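Local coordinates for protein NAD(P)H dehydrogenase (quinone) (Mycobacterium tuberculosis, PDB 1XDI) that probably reduces quinones such as menadione with NADH or NADPH, using one bound FAD per subunit of a homotetramer, at residues L240-S248 against V258-V266; G125-A133 against S141-L149. One frame throughout, in Å; residues are numbered along the deposited sequence.

Interaction 1. Residues L240-S248 against V258-V266; sequences LFKNARAAS and VTMTDGRTV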
ATOM      1  N   LEU A 240     -26.537 -41.720  -2.307  1.00 16.69           N
ATOM      2  CA  LEU A 240     -26.288 -41.132  -3.633  1.00 15.97           C
ATOM      3  C   LEU A 240     -25.925 -42.146  -4.716  1.00 15.84           C
ATOM      4  O   LEU A 240     -25.272 -43.134  -4.437  1.00 15.81           O
ATOM      5  CB  LEU A 240     -25.184 -40.050  -3.608  1.00 14.62           C
ATOM      6  CG  LEU A 240     -23.745 -40.564  -3.571  1.00 12.71           C
ATOM      7  CD1 LEU A 240     -22.713 -39.547  -3.793  1.00 10.12           C
ATOM      8  CD2 LEU A 240     -23.551 -41.188  -2.217  1.00 17.29           C
ATOM      9  N   PHE A 241     -26.394 -41.901  -5.942  1.00 15.87           N
ATOM     10  CA  PHE A 241     -26.018 -42.715  -7.102  1.00 15.21           C
ATOM     11  C   PHE A 241     -25.015 -41.769  -7.785  1.00 15.13           C
ATOM     12  O   PHE A 241     -25.427 -40.723  -8.322  1.00 14.59           O
ATOM     13  CB  PHE A 241     -27.175 -42.934  -8.111  1.00 14.61           C
ATOM     14  CG  PHE A 241     -28.309 -43.791  -7.610  1.00 15.15           C
ATOM     15  CD1 PHE A 241     -28.138 -45.146  -7.384  1.00 14.03           C
ATOM     16  CD2 PHE A 241     -29.578 -43.227  -7.405  1.00 15.39           C
ATOM     17  CE1 PHE A 241     -29.204 -45.919  -6.970  1.00 15.56           C
ATOM     18  CE2 PHE A 241     -30.650 -43.989  -6.988  1.00 14.13           C
ATOM     19  CZ  PHE A 241     -30.472 -45.338  -6.773  1.00 15.33           C
ATOM     20  N   LYS A 242     -23.723 -42.106  -7.772  1.00 14.33           N
ATOM     21  CA  LYS A 242     -22.715 -41.252  -8.436  1.00 13.22           C
ATOM     22  C   LYS A 242     -22.821 -41.424  -9.928  1.00 12.62           C
ATOM     23  O   LYS A 242     -23.257 -42.461 -10.381  1.00 13.71           O
ATOM     24  CB  LYS A 242     -21.269 -41.639  -8.073  1.00 12.10           C
ATOM     25  CG  LYS A 242     -20.841 -41.418  -6.623  1.00 11.18           C
ATOM     26  CD  LYS A 242     -19.999 -42.593  -6.166  1.00 10.58           C
ATOM     27  CE  LYS A 242     -19.282 -42.312  -4.885  1.00 10.65           C
ATOM     28  NZ  LYS A 242     -17.889 -41.955  -5.268  1.00 13.65           N
ATOM     29  N   ASN A 243     -22.393 -40.410 -10.670  1.00 12.56           N
ATOM     30  CA  ASN A 243     -22.345 -40.412 -12.130  1.00 11.56           C
ATOM     31  C   ASN A 243     -23.565 -40.886 -12.864  1.00 11.56           C
ATOM     32  O   ASN A 243     -23.485 -41.728 -13.747  1.00 10.89           O
ATOM     33  CB  ASN A 243     -21.147 -41.224 -12.600  1.00 13.69           C
ATOM     34  CG  ASN A 243     -19.853 -40.761 -11.971  1.00 15.29           C
ATOM     35  OD1 ASN A 243     -19.575 -39.554 -11.886  1.00 17.29           O
ATOM     36  ND2 ASN A 243     -19.046 -41.716 -11.525  1.00 16.36           N
ATOM     37  N   ALA A 244     -24.708 -40.341 -12.510  1.00 12.00           N
ATOM     38  CA  ALA A 244     -25.908 -40.739 -13.184  1.00 13.45           C
ATOM     39  C   ALA A 244     -26.691 -39.492 -13.499  1.00 15.52           C
ATOM     40  O   ALA A 244     -26.583 -38.482 -12.795  1.00 15.86           O
ATOM     41  CB  ALA A 244     -26.700 -41.684 -12.310  1.00 13.09           C
ATOM     42  N   ARG A 245     -27.433 -39.548 -14.596  1.00 18.15           N
ATOM     43  CA  ARG A 245     -28.261 -38.437 -15.018  1.00 21.20           C
ATOM     44  C   ARG A 245     -29.696 -38.986 -15.064  1.00 21.12           C
ATOM     45  O   ARG A 245     -29.929 -40.175 -15.361  1.00 20.28           O
ATOM     46  CB  ARG A 245     -27.856 -37.941 -16.406  1.00 25.61           C
ATOM     47  CG  ARG A 245     -26.362 -37.608 -16.647  1.00 33.25           C
ATOM     48  CD  ARG A 245     -26.180 -36.952 -18.074  1.00 40.07           C
ATOM     49  NE  ARG A 245     -24.781 -36.826 -18.526  1.00 46.55           N
ATOM     50  CZ  ARG A 245     -24.396 -36.277 -19.694  1.00 49.69           C
ATOM     51  NH1 ARG A 245     -25.316 -35.790 -20.538  1.00 49.98           N
ATOM     52  NH2 ARG A 245     -23.092 -36.220 -20.034  1.00 50.64           N
ATOM     53  N   ALA A 246     -30.665 -38.137 -14.757  1.00 19.31           N
ATOM     54  CA  ALA A 246     -32.024 -38.601 -14.798  1.00 18.75           C
ATOM     55  C   ALA A 246     -32.566 -38.571 -16.232  1.00 19.10           C
ATOM     56  O   ALA A 246     -32.705 -37.509 -16.837  1.00 20.47           O
ATOM     57  CB  ALA A 246     -32.861 -37.758 -13.898  1.00 18.73           C
ATOM     58  N   ALA A 247     -32.867 -39.748 -16.774  1.00 18.03           N
ATOM     59  CA  ALA A 247     -33.429 -39.905 -18.107  1.00 15.22           C
ATOM     60  C   ALA A 247     -34.847 -39.311 -18.131  1.00 15.71           C
ATOM     61  O   ALA A 247     -35.323 -38.844 -19.160  1.00 14.84           O
ATOM     62  CB  ALA A 247     -33.462 -41.367 -18.442  1.00 13.81           C
ATOM     63  N   SER A 248     -35.525 -39.317 -16.979  1.00 16.90           N
ATOM     64  CA  SER A 248     -36.872 -38.740 -16.865  1.00 16.45           C
ATOM     65  C   SER A 248     -37.385 -38.793 -15.427  1.00 17.18           C
ATOM     66  O   SER A 248     -36.828 -39.521 -14.596  1.00 18.68           O
ATOM     67  CB  SER A 248     -37.840 -39.534 -17.713  1.00 15.59           C
ATOM     68  OG  SER A 248     -38.483 -40.499 -16.897  1.00 15.18           O
ATOM     69  N   VAL A 258     -38.121 -41.917 -10.393  1.00 13.57           N
ATOM     70  CA  VAL A 258     -36.989 -41.294 -11.111  1.00 13.80           C
ATOM     71  C   VAL A 258     -36.294 -42.394 -11.926  1.00 13.86           C
ATOM     72  O   VAL A 258     -35.973 -43.466 -11.391  1.00 13.47           O
ATOM     73  CB  VAL A 258     -35.923 -40.567 -10.167  1.00 12.63           C
ATOM     74  CG1 VAL A 258     -34.853 -40.002 -11.029  1.00 13.73           C
ATOM     75  CG2 VAL A 258     -36.532 -39.344  -9.403  1.00 10.72           C
ATOM     76  N   THR A 259     -36.102 -42.156 -13.218  1.00 12.77           N
ATOM     77  CA  THR A 259     -35.444 -43.154 -14.074  1.00 13.37           C
ATOM     78  C   THR A 259     -34.197 -42.534 -14.663  1.00 14.14           C
ATOM     79  O   THR A 259     -34.270 -41.456 -15.265  1.00 14.39           O
ATOM     80  CB  THR A 259     -36.316 -43.578 -15.256  1.00 11.49           C
ATOM     81  OG1 THR A 259     -37.626 -43.868 -14.781  1.00 14.68           O
ATOM     82  CG2 THR A 259     -35.756 -44.803 -15.898  1.00  8.43           C
ATOM     83  N   MET A 260     -33.057 -43.191 -14.515  1.00 14.03           N
ATOM     84  CA  MET A 260     -31.877 -42.569 -15.060  1.00 16.68           C
ATOM     85  C   MET A 260     -31.316 -43.307 -16.253  1.00 18.32           C
ATOM     86  O   MET A 260     -31.533 -44.491 -16.422  1.00 19.20           O
ATOM     87  CB  MET A 260     -30.821 -42.310 -13.959  1.00 15.84           C
ATOM     88  CG  MET A 260     -30.477 -43.474 -13.053  1.00 14.74           C
ATOM     89  SD  MET A 260     -30.072 -42.912 -11.365  1.00 12.54           S
ATOM     90  CE  MET A 260     -30.715 -44.186 -10.405  1.00 11.98           C
ATOM     91  N   THR A 261     -30.604 -42.559 -17.084  1.00 20.38           N
ATOM     92  CA  THR A 261     -30.017 -43.033 -18.333  1.00 21.28           C
ATOM     93  C   THR A 261     -29.415 -44.410 -18.373  1.00 21.91           C
ATOM     94  O   THR A 261     -29.183 -44.931 -19.453  1.00 22.77           O
ATOM     95  CB  THR A 261     -28.987 -42.055 -18.818  1.00 19.69           C
ATOM     96  OG1 THR A 261     -27.890 -42.048 -17.901  1.00 18.48           O
ATOM     97  CG2 THR A 261     -29.610 -40.674 -18.893  1.00 19.33           C
ATOM     98  N   ASP A 262     -29.173 -44.997 -17.212  1.00 22.84           N
ATOM     99  CA  ASP A 262     -28.610 -46.336 -17.157  1.00 24.10           C
ATOM    100  C   ASP A 262     -29.679 -47.407 -17.046  1.00 24.36           C
ATOM    101  O   ASP A 262     -29.365 -48.596 -17.113  1.00 23.70           O
ATOM    102  CB  ASP A 262     -27.633 -46.478 -15.969  1.00 25.68           C
ATOM    103  CG  ASP A 262     -28.315 -46.377 -14.595  1.00 25.87           C
ATOM    104  OD1 ASP A 262     -29.554 -46.197 -14.561  1.00 26.41           O
ATOM    105  OD2 ASP A 262     -27.606 -46.469 -13.544  1.00 25.92           O
ATOM    106  N   GLY A 263     -30.927 -46.977 -16.850  1.00 24.22           N
ATOM    107  CA  GLY A 263     -32.028 -47.903 -16.715  1.00 24.99           C
ATOM    108  C   GLY A 263     -32.548 -48.179 -15.305  1.00 25.94           C
ATOM    109  O   GLY A 263     -33.747 -48.461 -15.138  1.00 27.35           O
ATOM    110  N   ARG A 264     -31.675 -48.113 -14.296  1.00 25.61           N
ATOM    111  CA  ARG A 264     -32.074 -48.367 -12.901  1.00 24.83           C
ATOM    112  C   ARG A 264     -33.102 -47.301 -12.487  1.00 23.00           C
ATOM    113  O   ARG A 264     -33.232 -46.280 -13.167  1.00 21.73           O
ATOM    114  CB  ARG A 264     -30.835 -48.318 -11.978  1.00 25.31           C
ATOM    115  CG  ARG A 264     -29.592 -48.868 -12.604  1.00 25.23           C
ATOM    116  CD  ARG A 264     -28.875 -49.828 -11.732  1.00 27.78           C
ATOM    117  NE  ARG A 264     -28.444 -50.982 -12.518  1.00 31.87           N
ATOM    118  CZ  ARG A 264     -28.734 -52.256 -12.216  1.00 33.90           C
ATOM    119  NH1 ARG A 264     -29.447 -52.542 -11.118  1.00 36.26           N
ATOM    120  NH2 ARG A 264     -28.362 -53.246 -13.033  1.00 32.78           N
ATOM    121  N   THR A 265     -33.831 -47.518 -11.394  1.00 20.53           N
ATOM    122  CA  THR A 265     -34.806 -46.512 -10.988  1.00 19.67           C
ATOM    123  C   THR A 265     -34.775 -46.278  -9.465  1.00 18.82           C
ATOM    124  O   THR A 265     -34.198 -47.087  -8.775  1.00 20.09           O
ATOM    125  CB  THR A 265     -36.232 -46.945 -11.453  1.00 19.58           C
ATOM    126  OG1 THR A 265     -36.440 -48.321 -11.130  1.00 19.57           O
ATOM    127  CG2 THR A 265     -36.403 -46.757 -12.971  1.00 17.94           C
ATOM    128  N   VAL A 266     -35.303 -45.156  -8.947  1.00 17.13           N
ATOM    129  CA  VAL A 266     -35.411 -44.932  -7.475  1.00 15.44           C
ATOM    130  C   VAL A 266     -36.827 -44.438  -7.298  1.00 14.76           C
ATOM    131  O   VAL A 266     -37.456 -43.977  -8.257  1.00 16.02           O
ATOM    132  CB  VAL A 266     -34.563 -43.793  -6.863  1.00 15.63           C
ATOM    133  CG1 VAL A 266     -33.830 -44.288  -5.640  1.00 14.24           C
ATOM    134  CG2 VAL A 266     -33.640 -43.240  -7.853  1.00 17.83           C
TER

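Interaction 2. Residues G125-A133 against S141-L149; sequences GLARHRIKA and SEHEADVVL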
ATOM      1  N   GLY A 125     -28.078   1.749 -35.152  1.00 36.34           N
ATOM      2  CA  GLY A 125     -26.893   2.476 -34.697  1.00 34.01           C
ATOM      3  C   GLY A 125     -27.015   3.796 -33.973  1.00 32.62           C
ATOM      4  O   GLY A 125     -26.333   4.750 -34.340  1.00 33.46           O
ATOM      5  N   LEU A 126     -27.832   3.877 -32.935  1.00 30.19           N
ATOM      6  CA  LEU A 126     -27.943   5.148 -32.256  1.00 28.78           C
ATOM      7  C   LEU A 126     -27.278   5.240 -30.916  1.00 28.47           C
ATOM      8  O   LEU A 126     -27.050   4.252 -30.252  1.00 28.18           O
ATOM      9  CB  LEU A 126     -29.387   5.510 -32.084  1.00 28.89           C
ATOM     10  CG  LEU A 126     -30.041   5.450 -33.440  1.00 29.16           C
ATOM     11  CD1 LEU A 126     -31.322   4.599 -33.347  1.00 28.08           C
ATOM     12  CD2 LEU A 126     -30.266   6.880 -33.930  1.00 27.53           C
ATOM     13  N   ALA A 127     -26.968   6.467 -30.527  1.00 28.59           N
ATOM     14  CA  ALA A 127     -26.349   6.740 -29.247  1.00 27.82           C
ATOM     15  C   ALA A 127     -27.438   6.540 -28.191  1.00 28.24           C
ATOM     16  O   ALA A 127     -27.359   5.626 -27.390  1.00 29.13           O
ATOM     17  CB  ALA A 127     -25.829   8.175 -29.213  1.00 26.83           C
ATOM     18  N   ARG A 128     -28.469   7.383 -28.219  1.00 27.40           N
ATOM     19  CA  ARG A 128     -29.558   7.298 -27.267  1.00 26.68           C
ATOM     20  C   ARG A 128     -30.536   6.202 -27.667  1.00 25.23           C
ATOM     21  O   ARG A 128     -30.937   6.105 -28.819  1.00 25.16           O
ATOM     22  CB  ARG A 128     -30.256   8.668 -27.172  1.00 29.81           C
ATOM     23  CG  ARG A 128     -31.704   8.608 -26.670  1.00 34.30           C
ATOM     24  CD  ARG A 128     -32.361   9.976 -26.467  1.00 35.28           C
ATOM     25  NE  ARG A 128     -32.040  10.540 -25.164  1.00 36.95           N
ATOM     26  CZ  ARG A 128     -32.796  11.440 -24.537  1.00 38.63           C
ATOM     27  NH1 ARG A 128     -33.921  11.865 -25.114  1.00 38.73           N
ATOM     28  NH2 ARG A 128     -32.433  11.919 -23.342  1.00 38.84           N
ATOM     29  N   HIS A 129     -30.935   5.382 -26.701  1.00 23.07           N
ATOM     30  CA  HIS A 129     -31.837   4.270 -26.952  1.00 20.52           C
ATOM     31  C   HIS A 129     -33.257   4.509 -26.539  1.00 21.27           C
ATOM     32  O   HIS A 129     -33.588   5.535 -25.942  1.00 22.94           O
ATOM     33  CB  HIS A 129     -31.312   3.063 -26.244  1.00 16.22           C
ATOM     34  CG  HIS A 129     -29.904   2.755 -26.613  1.00 16.05           C
ATOM     35  ND1 HIS A 129     -29.538   2.419 -27.897  1.00 13.51           N
ATOM     36  CD2 HIS A 129     -28.769   2.720 -25.875  1.00 14.84           C
ATOM     37  CE1 HIS A 129     -28.244   2.180 -27.934  1.00 11.22           C
ATOM     38  NE2 HIS A 129     -27.755   2.353 -26.722  1.00 12.05           N
ATOM     39  N   ARG A 130     -34.106   3.548 -26.865  1.00 20.38           N
ATOM     40  CA  ARG A 130     -35.502   3.641 -26.547  1.00 19.51           C
ATOM     41  C   ARG A 130     -36.013   2.302 -26.011  1.00 18.68           C
ATOM     42  O   ARG A 130     -35.850   1.244 -26.631  1.00 17.84           O
ATOM     43  CB  ARG A 130     -36.264   4.062 -27.799  1.00 22.58           C
ATOM     44  CG  ARG A 130     -37.329   5.087 -27.517  1.00 25.62           C
ATOM     45  CD  ARG A 130     -38.195   5.452 -28.711  1.00 28.71           C
ATOM     46  NE  ARG A 130     -39.495   5.775 -28.132  1.00 33.08           N
ATOM     47  CZ  ARG A 130     -39.974   7.010 -27.987  1.00 36.51           C
ATOM     48  NH1 ARG A 130     -39.261   8.057 -28.427  1.00 38.21           N
ATOM     49  NH2 ARG A 130     -41.120   7.209 -27.315  1.00 35.52           N
ATOM     50  N   ILE A 131     -36.645   2.358 -24.844  1.00 17.30           N
ATOM     51  CA  ILE A 131     -37.166   1.166 -24.188  1.00 15.18           C
ATOM     52  C   ILE A 131     -38.659   1.226 -23.963  1.00 16.10           C
ATOM     53  O   ILE A 131     -39.201   2.306 -23.773  1.00 16.15           O
ATOM     54  CB  ILE A 131     -36.461   0.968 -22.886  1.00 12.21           C
ATOM     55  CG1 ILE A 131     -35.007   0.601 -23.209  1.00 11.91           C
ATOM     56  CG2 ILE A 131     -37.208  -0.043 -22.038  1.00 11.86           C
ATOM     57  CD1 ILE A 131     -34.053   0.834 -22.067  1.00 12.53           C
ATOM     58  N   LYS A 132     -39.325   0.067 -24.005  1.00 16.66           N
ATOM     59  CA  LYS A 132     -40.776  -0.007 -23.813  1.00 17.25           C
ATOM     60  C   LYS A 132     -41.079  -0.858 -22.615  1.00 16.99           C
ATOM     61  O   LYS A 132     -40.531  -1.951 -22.501  1.00 18.46           O
ATOM     62  CB  LYS A 132     -41.444  -0.628 -25.051  1.00 18.53           C
ATOM     63  CG  LYS A 132     -42.864  -1.139 -24.806  1.00 19.16           C
ATOM     64  CD  LYS A 132     -43.628  -1.378 -26.096  1.00 19.86           C
ATOM     65  CE  LYS A 132     -43.254  -2.692 -26.785  1.00 21.96           C
ATOM     66  NZ  LYS A 132     -43.957  -2.835 -28.102  1.00 22.03           N
ATOM     67  N   ALA A 133     -41.942  -0.393 -21.720  1.00 16.03           N
ATOM     68  CA  ALA A 133     -42.267  -1.207 -20.536  1.00 16.30           C
ATOM     69  C   ALA A 133     -43.665  -1.714 -20.715  1.00 16.07           C
ATOM     70  O   ALA A 133     -44.546  -0.948 -21.042  1.00 15.04           O
ATOM     71  CB  ALA A 133     -42.177  -0.369 -19.255  1.00 14.48           C
ATOM     72  N   SER A 141     -45.673   2.015 -21.649  1.00 15.31           N
ATOM     73  CA  SER A 141     -45.065   3.314 -21.667  1.00 16.01           C
ATOM     74  C   SER A 141     -43.736   3.197 -22.456  1.00 17.06           C
ATOM     75  O   SER A 141     -43.163   2.102 -22.539  1.00 18.71           O
ATOM     76  CB  SER A 141     -44.853   3.784 -20.231  1.00 17.15           C
ATOM     77  OG  SER A 141     -44.104   2.856 -19.468  1.00 18.54           O
ATOM     78  N   GLU A 142     -43.260   4.275 -23.082  1.00 17.08           N
ATOM     79  CA  GLU A 142     -41.991   4.219 -23.825  1.00 16.61           C
ATOM     80  C   GLU A 142     -41.003   5.120 -23.085  1.00 16.24           C
ATOM     81  O   GLU A 142     -41.410   6.094 -22.479  1.00 15.54           O
ATOM     82  CB  GLU A 142     -42.197   4.653 -25.298  1.00 16.88           C
ATOM     83  CG  GLU A 142     -42.517   3.459 -26.199  1.00 20.75           C
ATOM     84  CD  GLU A 142     -43.073   3.771 -27.612  1.00 22.24           C
ATOM     85  OE1 GLU A 142     -42.534   4.637 -28.353  1.00 22.56           O
ATOM     86  OE2 GLU A 142     -44.060   3.084 -27.986  1.00 22.49           O
ATOM     87  N   HIS A 143     -39.713   4.784 -23.093  1.00 17.38           N
ATOM     88  CA  HIS A 143     -38.691   5.561 -22.363  1.00 18.45           C
ATOM     89  C   HIS A 143     -37.343   5.773 -23.101  1.00 18.96           C
ATOM     90  O   HIS A 143     -36.788   4.838 -23.682  1.00 20.96           O
ATOM     91  CB  HIS A 143     -38.421   4.861 -21.010  1.00 18.55           C
ATOM     92  CG  HIS A 143     -39.636   4.698 -20.149  1.00 20.13           C
ATOM     93  ND1 HIS A 143     -39.791   5.368 -18.951  1.00 19.33           N
ATOM     94  CD2 HIS A 143     -40.740   3.922 -20.292  1.00 19.74           C
ATOM     95  CE1 HIS A 143     -40.934   5.007 -18.395  1.00 18.83           C
ATOM     96  NE2 HIS A 143     -41.530   4.133 -19.188  1.00 19.00           N
ATOM     97  N   GLU A 144     -36.805   7.002 -23.100  1.00 18.74           N
ATOM     98  CA  GLU A 144     -35.531   7.296 -23.762  1.00 17.38           C
ATOM     99  C   GLU A 144     -34.412   6.896 -22.821  1.00 16.39           C
ATOM    100  O   GLU A 144     -34.559   7.061 -21.617  1.00 16.82           O
ATOM    101  CB  GLU A 144     -35.416   8.759 -24.104  1.00 22.21           C
ATOM    102  CG  GLU A 144     -36.390   9.259 -25.215  1.00 27.07           C
ATOM    103  CD  GLU A 144     -36.179   8.515 -26.569  1.00 29.49           C
ATOM    104  OE1 GLU A 144     -35.043   8.557 -27.123  1.00 30.42           O
ATOM    105  OE2 GLU A 144     -37.165   7.897 -27.042  1.00 29.41           O
ATOM    106  N   ALA A 145     -33.301   6.411 -23.388  1.00 14.60           N
ATOM    107  CA  ALA A 145     -32.187   5.980 -22.553  1.00 11.12           C
ATOM    108  C   ALA A 145     -30.789   6.277 -23.064  1.00 10.36           C
ATOM    109  O   ALA A 145     -30.340   5.788 -24.087  1.00  9.23           O
ATOM    110  CB  ALA A 145     -32.316   4.452 -22.281  1.00  8.28           C
ATOM    111  N   ASP A 146     -30.139   7.127 -22.300  1.00 10.40           N
ATOM    112  CA  ASP A 146     -28.802   7.438 -22.642  1.00  9.59           C
ATOM    113  C   ASP A 146     -27.948   6.202 -22.316  1.00  6.43           C
ATOM    114  O   ASP A 146     -27.190   5.770 -23.147  1.00  6.07           O
ATOM    115  CB  ASP A 146     -28.403   8.754 -21.931  1.00 14.78           C
ATOM    116  CG  ASP A 146     -29.174   9.967 -22.454  1.00 17.75           C
ATOM    117  OD1 ASP A 146     -29.141  10.208 -23.690  1.00 16.73           O
ATOM    118  OD2 ASP A 146     -29.791  10.629 -21.587  1.00 17.75           O
ATOM    119  N   VAL A 147     -28.158   5.611 -21.146  1.00  5.70           N
ATOM    120  CA  VAL A 147     -27.436   4.442 -20.679  1.00  5.74           C
ATOM    121  C   VAL A 147     -28.454   3.326 -20.470  1.00  5.27           C
ATOM    122  O   VAL A 147     -29.549   3.565 -19.895  1.00  5.47           O
ATOM    123  CB  VAL A 147     -26.775   4.777 -19.356  1.00  6.05           C
ATOM    124  CG1 VAL A 147     -25.952   3.635 -18.877  1.00  5.87           C
ATOM    125  CG2 VAL A 147     -25.942   6.045 -19.492  1.00  5.34           C
ATOM    126  N   VAL A 148     -28.207   2.103 -20.913  1.00  3.78           N
ATOM    127  CA  VAL A 148     -29.176   1.050 -20.675  1.00  3.72           C
ATOM    128  C   VAL A 148     -28.466  -0.068 -19.949  1.00  3.73           C
ATOM    129  O   VAL A 148     -27.354  -0.407 -20.306  1.00  4.90           O
ATOM    130  CB  VAL A 148     -29.826   0.495 -22.002  1.00  2.64           C
ATOM    131  CG1 VAL A 148     -30.725  -0.666 -21.692  1.00  1.92           C
ATOM    132  CG2 VAL A 148     -30.654   1.565 -22.691  1.00  3.73           C
ATOM    133  N   LEU A 149     -29.075  -0.642 -18.921  1.00  3.50           N
ATOM    134  CA  LEU A 149     -28.417  -1.703 -18.164  1.00  3.75           C
ATOM    135  C   LEU A 149     -29.253  -2.956 -18.179  1.00  3.75           C
ATOM    136  O   LEU A 149     -30.220  -2.992 -17.438  1.00  5.64           O
ATOM    137  CB  LEU A 149     -28.231  -1.285 -16.706  1.00  2.25           C
ATOM    138  CG  LEU A 149     -27.935  -2.489 -15.802  1.00  3.33           C
ATOM    139  CD1 LEU A 149     -26.614  -3.126 -16.245  1.00  1.36           C
ATOM    140  CD2 LEU A 149     -27.925  -2.075 -14.320  1.00  2.85           C
TER
HETATM  141  O   HOH W   1     -33.518   7.020 -29.566  1.00 18.20           O

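Interaction 1. Residues L240-S248 against V258-V266
Met260 lays its CE methyl over one face of the Phe241 ring, while Val266 comes in at the ring's edge, with CG1 in the ring plane. This is a Met-aromatic contact. It sits where the antiparallel meander of strands 246-251, 256-260 and 265-268 packs against the parallel, Rossmann-type sheet that includes strand 239-241. CE lies 3.5 Å from the centroid of the Phe241 ring and only 19° off its normal, a CH-pi approach displaced toward the rim. The Met260 sulfur stands farther off and oblique to the same ring, and the two side chains cross at about a right angle. CG of Met260 is held between its backbone N and carbonyl carbon (chi1 50°), and further bends at chi2 and chi3 swing the thioether back to Phe241. On the way SD passes Ala244 CB at 3.7 Å. Thr209 and Val211 of the neighbouring strand 208-211, in Phe241's own sheet, touch its side chain too; Met260 and Val266 link it to the meander.

Farther along, the segment 240-248 joins the meander through a classic beta bulge: Ala247 and Ser248 both face Thr259. Ser248 N gives Thr259 O a bond of 3.0 Å, in the carbonyl plane, whereas the Ala247 N bond to that same oxygen is weak. Before the bulge, Ala246 and Met260 form a non-hydrogen-bonded pair; the Ala246 methyl rests 4.2 Å from Val258 CG1 and also touches Val188 of the parallel sheet. Ala247 O is taken up by Ser161 OG.

Strand 256-260 leaves through a type I turn, Met260 to Gly263. Overlapping its end is an Asx turn: Arg264 N reaches Asp262 OD1 at 2.9 Å, approaching from above the carboxylate plane.

Interaction 2. Residues G125-A133 against S141-L149
His129 and Ala145, Ile131 and His143, and Ala133 and Ser141 form the three hydrogen-bonded pairs of an antiparallel hairpin, strands 129-134 and 140-145. Each pair is closed by two backbone bonds. The ladder is regular: Ile131 N meets His143 O at 2.7 Å and nearly straight, 173°, with Arg130-Glu144 and Lys132-Glu142 as the non-hydrogen-bonded pairs between.

Charges gather on the face of Arg130, Lys132, Glu142 and Glu144. Arg130 NH2 makes a salt bridge with Glu142 OE1 at 3.1 Å, weak as a hydrogen bond; the guanidinium and carboxylate planes stand almost perpendicular (86°). Glu144 OE2 lies over one face of that guanidinium, closing a three-residue network, although its exact place is doubtful. At the open end of the hairpin, Arg128 NE makes a salt bridge with Asp146 OD1, 3.3 Å away; the oxygen lies near the guanidinium plane but is itself met from above the carboxylate. With CG anti to the backbone N (chi1 157°) and a bend at chi3, the arginine lays one guanidinium face against Glu144 CB. Asp146 OD2 also accepts from Arg4 N. A water links Arg128 O (2.8 Å) to Glu144 OE1.

The apolar contacts lie on the other face. Ile131 CD1 and Val148 CG2 meet tip to tip at 3.5 Å, with Ala145 CB beside them, and Val6 backs Ile131 and Ala145 from strand 3-8.

His129 stands on this buried side, its CD2 3.9 Å from Val148 CG2, and both ring nitrogens are engaged: ND1 by Asp121 OD2 and NE2 by Thr310 O. Two acceptors at the two nitrogens would be consistent with a doubly protonated ring, whose charge Asp121 could balance, on the inner face of a hairpin whose other face carries the ion pairs.

Interactions 1 and 2 follow one another along the chain, interaction 2 first, and do not touch: their centres are 48 Å apart and their nearest atoms about 33 Å. They play matching topological parts, each joining a three-stranded antiparallel meander to a strand of a five-stranded parallel sheet, as in the two nucleotide-binding domains of this family. Interaction 2 belongs to the FAD side: the Ala133 side chain is about 8 Å from the bound cofactor, and that of Ile131 about 5 Å from Gly117, an FAD-binding residue. Residues 240-248 and 258-266 lie away from the known FAD-binding residues, in the part that probably binds NAD(P)H.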